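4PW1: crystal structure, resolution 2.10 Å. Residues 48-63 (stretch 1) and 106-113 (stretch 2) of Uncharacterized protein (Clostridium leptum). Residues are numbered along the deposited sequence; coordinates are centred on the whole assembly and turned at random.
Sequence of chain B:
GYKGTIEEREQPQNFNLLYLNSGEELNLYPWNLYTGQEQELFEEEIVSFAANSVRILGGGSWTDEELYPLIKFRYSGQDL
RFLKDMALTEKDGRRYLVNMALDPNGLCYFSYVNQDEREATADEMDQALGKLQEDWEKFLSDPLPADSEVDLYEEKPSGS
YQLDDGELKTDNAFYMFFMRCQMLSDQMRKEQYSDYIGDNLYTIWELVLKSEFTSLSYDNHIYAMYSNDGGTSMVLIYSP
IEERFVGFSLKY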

# COMPACT_ATOMS: atom_id res chain seq x y z
N SER B 48 22.50 -12.43 16.05
CA SER B 48 22.17 -13.72 16.57
C SER B 48 20.68 -13.97 16.51
O SER B 48 20.23 -15.03 16.06
CB SER B 48 22.67 -13.80 18.03
OG SER B 48 22.22 -15.00 18.53
N PHE B 49 19.89 -13.00 16.95
CA PHE B 49 18.47 -13.13 16.89
C PHE B 49 17.96 -13.33 15.43
O PHE B 49 17.06 -14.15 15.17
CB PHE B 49 17.80 -11.91 17.52
CG PHE B 49 16.30 -11.93 17.39
CD1 PHE B 49 15.52 -12.63 18.28
CD2 PHE B 49 15.67 -11.24 16.36
CE1 PHE B 49 14.14 -12.68 18.15
CE2 PHE B 49 14.29 -11.29 16.22
CZ PHE B 49 13.51 -12.02 17.11
N ALA B 50 18.51 -12.58 14.49
CA ALA B 50 18.10 -12.69 13.09
C ALA B 50 18.46 -14.09 12.48
O ALA B 50 17.67 -14.68 11.75
CB ALA B 50 18.73 -11.59 12.27
N ALA B 51 19.68 -14.56 12.73
CA ALA B 51 20.08 -15.92 12.32
C ALA B 51 19.11 -16.99 12.81
O ALA B 51 18.67 -17.87 12.04
CB ALA B 51 21.47 -16.25 12.82
N ASN B 52 18.74 -16.93 14.09
CA ASN B 52 17.77 -17.85 14.63
C ASN B 52 16.34 -17.64 14.05
O ASN B 52 15.58 -18.58 13.83
CB ASN B 52 17.78 -17.72 16.13
CG ASN B 52 19.00 -18.40 16.74
OD1 ASN B 52 19.06 -19.61 16.78
ND2 ASN B 52 19.94 -17.64 17.18
N SER B 53 15.98 -16.39 13.81
CA SER B 53 14.68 -16.10 13.15
C SER B 53 14.58 -16.75 11.77
O SER B 53 13.56 -17.38 11.43
CB SER B 53 14.48 -14.61 13.03
OG SER B 53 14.39 -14.01 14.33
N VAL B 54 15.65 -16.65 10.98
CA VAL B 54 15.71 -17.29 9.68
C VAL B 54 15.47 -18.80 9.81
O VAL B 54 14.59 -19.36 9.12
CB VAL B 54 17.04 -17.02 8.95
CG1 VAL B 54 17.18 -17.87 7.69
CG2 VAL B 54 17.19 -15.52 8.63
N ARG B 55 16.19 -19.47 10.71
CA ARG B 55 16.01 -20.92 10.87
C ARG B 55 14.64 -21.34 11.42
O ARG B 55 14.06 -22.33 10.96
CB ARG B 55 17.12 -21.52 11.75
CG ARG B 55 18.51 -21.55 11.11
CD ARG B 55 19.47 -22.36 11.98
NE ARG B 55 19.81 -21.59 13.17
CZ ARG B 55 20.84 -20.75 13.25
NH1 ARG B 55 21.63 -20.50 12.21
NH2 ARG B 55 21.04 -20.08 14.36
N ILE B 56 14.14 -20.63 12.41
CA ILE B 56 12.95 -21.07 13.14
C ILE B 56 11.65 -20.52 12.52
O ILE B 56 10.68 -21.26 12.37
CB ILE B 56 13.07 -20.69 14.61
CG1 ILE B 56 14.20 -21.49 15.26
CG2 ILE B 56 11.76 -20.91 15.32
CD1 ILE B 56 14.61 -20.99 16.63
N LEU B 57 11.63 -19.25 12.15
CA LEU B 57 10.43 -18.70 11.46
C LEU B 57 10.43 -19.09 10.00
O LEU B 57 9.38 -19.44 9.45
CB LEU B 57 10.33 -17.17 11.59
CG LEU B 57 10.34 -16.61 13.01
CD1 LEU B 57 10.15 -15.11 13.03
CD2 LEU B 57 9.27 -17.27 13.86
N GLY B 58 11.59 -19.03 9.35
CA GLY B 58 11.67 -19.30 7.91
C GLY B 58 11.75 -20.80 7.64
O GLY B 58 10.96 -21.36 6.92
N GLY B 59 12.72 -21.43 8.25
CA GLY B 59 12.83 -22.86 8.20
C GLY B 59 14.08 -23.34 7.51
O GLY B 59 14.24 -24.54 7.36
N GLY B 60 15.03 -22.49 7.11
CA GLY B 60 16.19 -23.07 6.41
C GLY B 60 17.20 -23.71 7.36
O GLY B 60 17.03 -23.65 8.58
N SER B 61 18.25 -24.30 6.82
CA SER B 61 19.23 -24.98 7.66
C SER B 61 20.56 -24.23 7.80
O SER B 61 21.49 -24.76 8.42
CB SER B 61 19.54 -26.34 7.05
OG SER B 61 19.99 -26.12 5.72
N TRP B 62 20.69 -23.04 7.24
CA TRP B 62 22.00 -22.37 7.26
C TRP B 62 22.50 -22.21 8.70
O TRP B 62 21.73 -21.87 9.61
CB TRP B 62 21.97 -20.98 6.62
CG TRP B 62 21.41 -20.95 5.25
CD1 TRP B 62 22.08 -21.12 4.08
CD2 TRP B 62 20.03 -20.76 4.91
NE1 TRP B 62 21.20 -21.00 3.02
CE2 TRP B 62 19.94 -20.78 3.51
CE3 TRP B 62 18.86 -20.55 5.67
CZ2 TRP B 62 18.71 -20.65 2.84
CZ3 TRP B 62 17.66 -20.39 5.01
CH2 TRP B 62 17.59 -20.45 3.61
N THR B 63 23.80 -22.38 8.87
CA THR B 63 24.43 -22.17 10.18
C THR B 63 24.76 -20.70 10.40
O THR B 63 24.70 -19.86 9.47
CB THR B 63 25.74 -22.94 10.25
OG1 THR B 63 26.63 -22.39 9.27
CG2 THR B 63 25.52 -24.45 9.98
N GLY B 106 10.71 -4.36 19.61
CA GLY B 106 11.29 -5.66 19.19
C GLY B 106 11.06 -5.96 17.73
O GLY B 106 11.10 -5.05 16.88
N LEU B 107 10.87 -7.24 17.41
CA LEU B 107 10.73 -7.69 16.04
C LEU B 107 9.35 -7.30 15.56
O LEU B 107 8.36 -7.79 16.07
CB LEU B 107 10.90 -9.21 15.91
CG LEU B 107 10.79 -9.78 14.50
CD1 LEU B 107 11.97 -9.28 13.62
CD2 LEU B 107 10.81 -11.30 14.51
N CYS B 108 9.29 -6.41 14.58
CA CYS B 108 8.01 -5.91 14.06
C CYS B 108 7.75 -6.31 12.62
O CYS B 108 6.69 -6.06 12.09
CB CYS B 108 7.95 -4.39 14.22
SG CYS B 108 9.25 -3.45 13.39
N TYR B 109 8.75 -6.90 11.97
CA TYR B 109 8.62 -7.36 10.61
C TYR B 109 9.58 -8.50 10.33
O TYR B 109 10.74 -8.43 10.67
CB TYR B 109 8.79 -6.21 9.60
CG TYR B 109 8.52 -6.65 8.18
CD1 TYR B 109 9.43 -7.46 7.49
CD2 TYR B 109 7.34 -6.33 7.56
CE1 TYR B 109 9.16 -7.91 6.22
CE2 TYR B 109 7.04 -6.78 6.27
CZ TYR B 109 7.95 -7.54 5.62
OH TYR B 109 7.67 -8.00 4.39
N PHE B 110 9.05 -9.58 9.74
CA PHE B 110 9.83 -10.70 9.24
C PHE B 110 9.17 -11.25 7.97
O PHE B 110 7.98 -11.44 7.95
CB PHE B 110 9.87 -11.82 10.27
CG PHE B 110 10.60 -13.05 9.79
CD1 PHE B 110 9.94 -14.05 9.10
CD2 PHE B 110 11.95 -13.19 10.01
CE1 PHE B 110 10.63 -15.17 8.65
CE2 PHE B 110 12.64 -14.27 9.53
CZ PHE B 110 11.98 -15.27 8.85
N SER B 111 9.93 -11.51 6.92
CA SER B 111 9.41 -12.29 5.82
C SER B 111 10.53 -13.10 5.15
O SER B 111 11.70 -12.63 5.03
CB SER B 111 8.71 -11.36 4.80
OG SER B 111 9.69 -10.63 4.08
N TYR B 112 10.14 -14.29 4.71
CA TYR B 112 11.02 -15.29 4.14
C TYR B 112 10.35 -15.80 2.86
O TYR B 112 9.43 -16.61 2.92
CB TYR B 112 11.14 -16.41 5.16
CG TYR B 112 12.04 -17.57 4.84
CD1 TYR B 112 13.40 -17.50 5.05
CD2 TYR B 112 11.50 -18.78 4.44
CE1 TYR B 112 14.22 -18.60 4.82
CE2 TYR B 112 12.30 -19.89 4.20
CZ TYR B 112 13.66 -19.80 4.41
OH TYR B 112 14.44 -20.89 4.19
N VAL B 113 10.79 -15.30 1.71
CA VAL B 113 10.01 -15.42 0.50
C VAL B 113 10.82 -16.08 -0.59
O VAL B 113 11.88 -15.59 -1.02
CB VAL B 113 9.44 -14.05 0.02
CG1 VAL B 113 8.70 -14.20 -1.32
CG2 VAL B 113 8.50 -13.45 1.03

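Helix 48-58 packs across strand 106-113 at 61°, and the contact, which buries 438 Å² in total, is made by van der Waals and CH-pi interactions without a hydrogen bond between the stretches. Leu-107, Phe-110 and Tyr-112 all point toward the helix; Phe-110 and Tyr-112 follow strand alternation, whereas the non-extended backbone at Cys-108 lets Leu-107 share their side. All three adopt chi1 t. The two aromatic residues have chi2 near perpendicular (-89° and 83°), which lays a ring face against the helix.

At one end, Leu-107 (t, p) places CD2 3.8 Å from Phe-49 CZ, at the edge of the Phe-49 ring, and 4.1 Å from Leu-57 CD1. Phe-49 (chi1 t) and Leu-57 (m, t, a rotamer common in helices) both point toward the strand. Leu-57 CB lies over the face of Phe-110, 3.9 Å from the ring centroid and 3.6 Å from Phe-110 CE1. Ser-53 faces the same ring, with CB 4.0 Å from Phe-110 CE2; its m rotamer turns OG back to Phe-49 O (2.8 Å), so the hydroxyl is satisfied within the helix and a small polar residue can be buried beside an aromatic one.

The closest backbone approach is at Gly-58, whose CA is 5.5 Å from Tyr-112 CA and sits over the Tyr-112 ring, 3.5 Å from its centroid. A CB here would lie 2.6 Å from Tyr-112 CD1, a clash, so the absence of a side chain permits this CH-pi contact of Gly-58 CA with the ring. Val-54, chi1 t, adds CG1 at 4.2 Å from Tyr-112 CE1.

Beyond the helix, Trp-62 (chi1 m, chi2 -88°) swings its indole back to the Tyr-112 ring edge, with CZ3 3.9 Å from Tyr-112 CE1 and CH2 3.2 Å from Tyr-112 OH. Gly-60 leaves room for this indole: a CB there would come within 1.9 Å of Trp-62 CZ3. Arg-55 NH1 donates to Trp-62 O (2.9 Å), tying the loop to the helix.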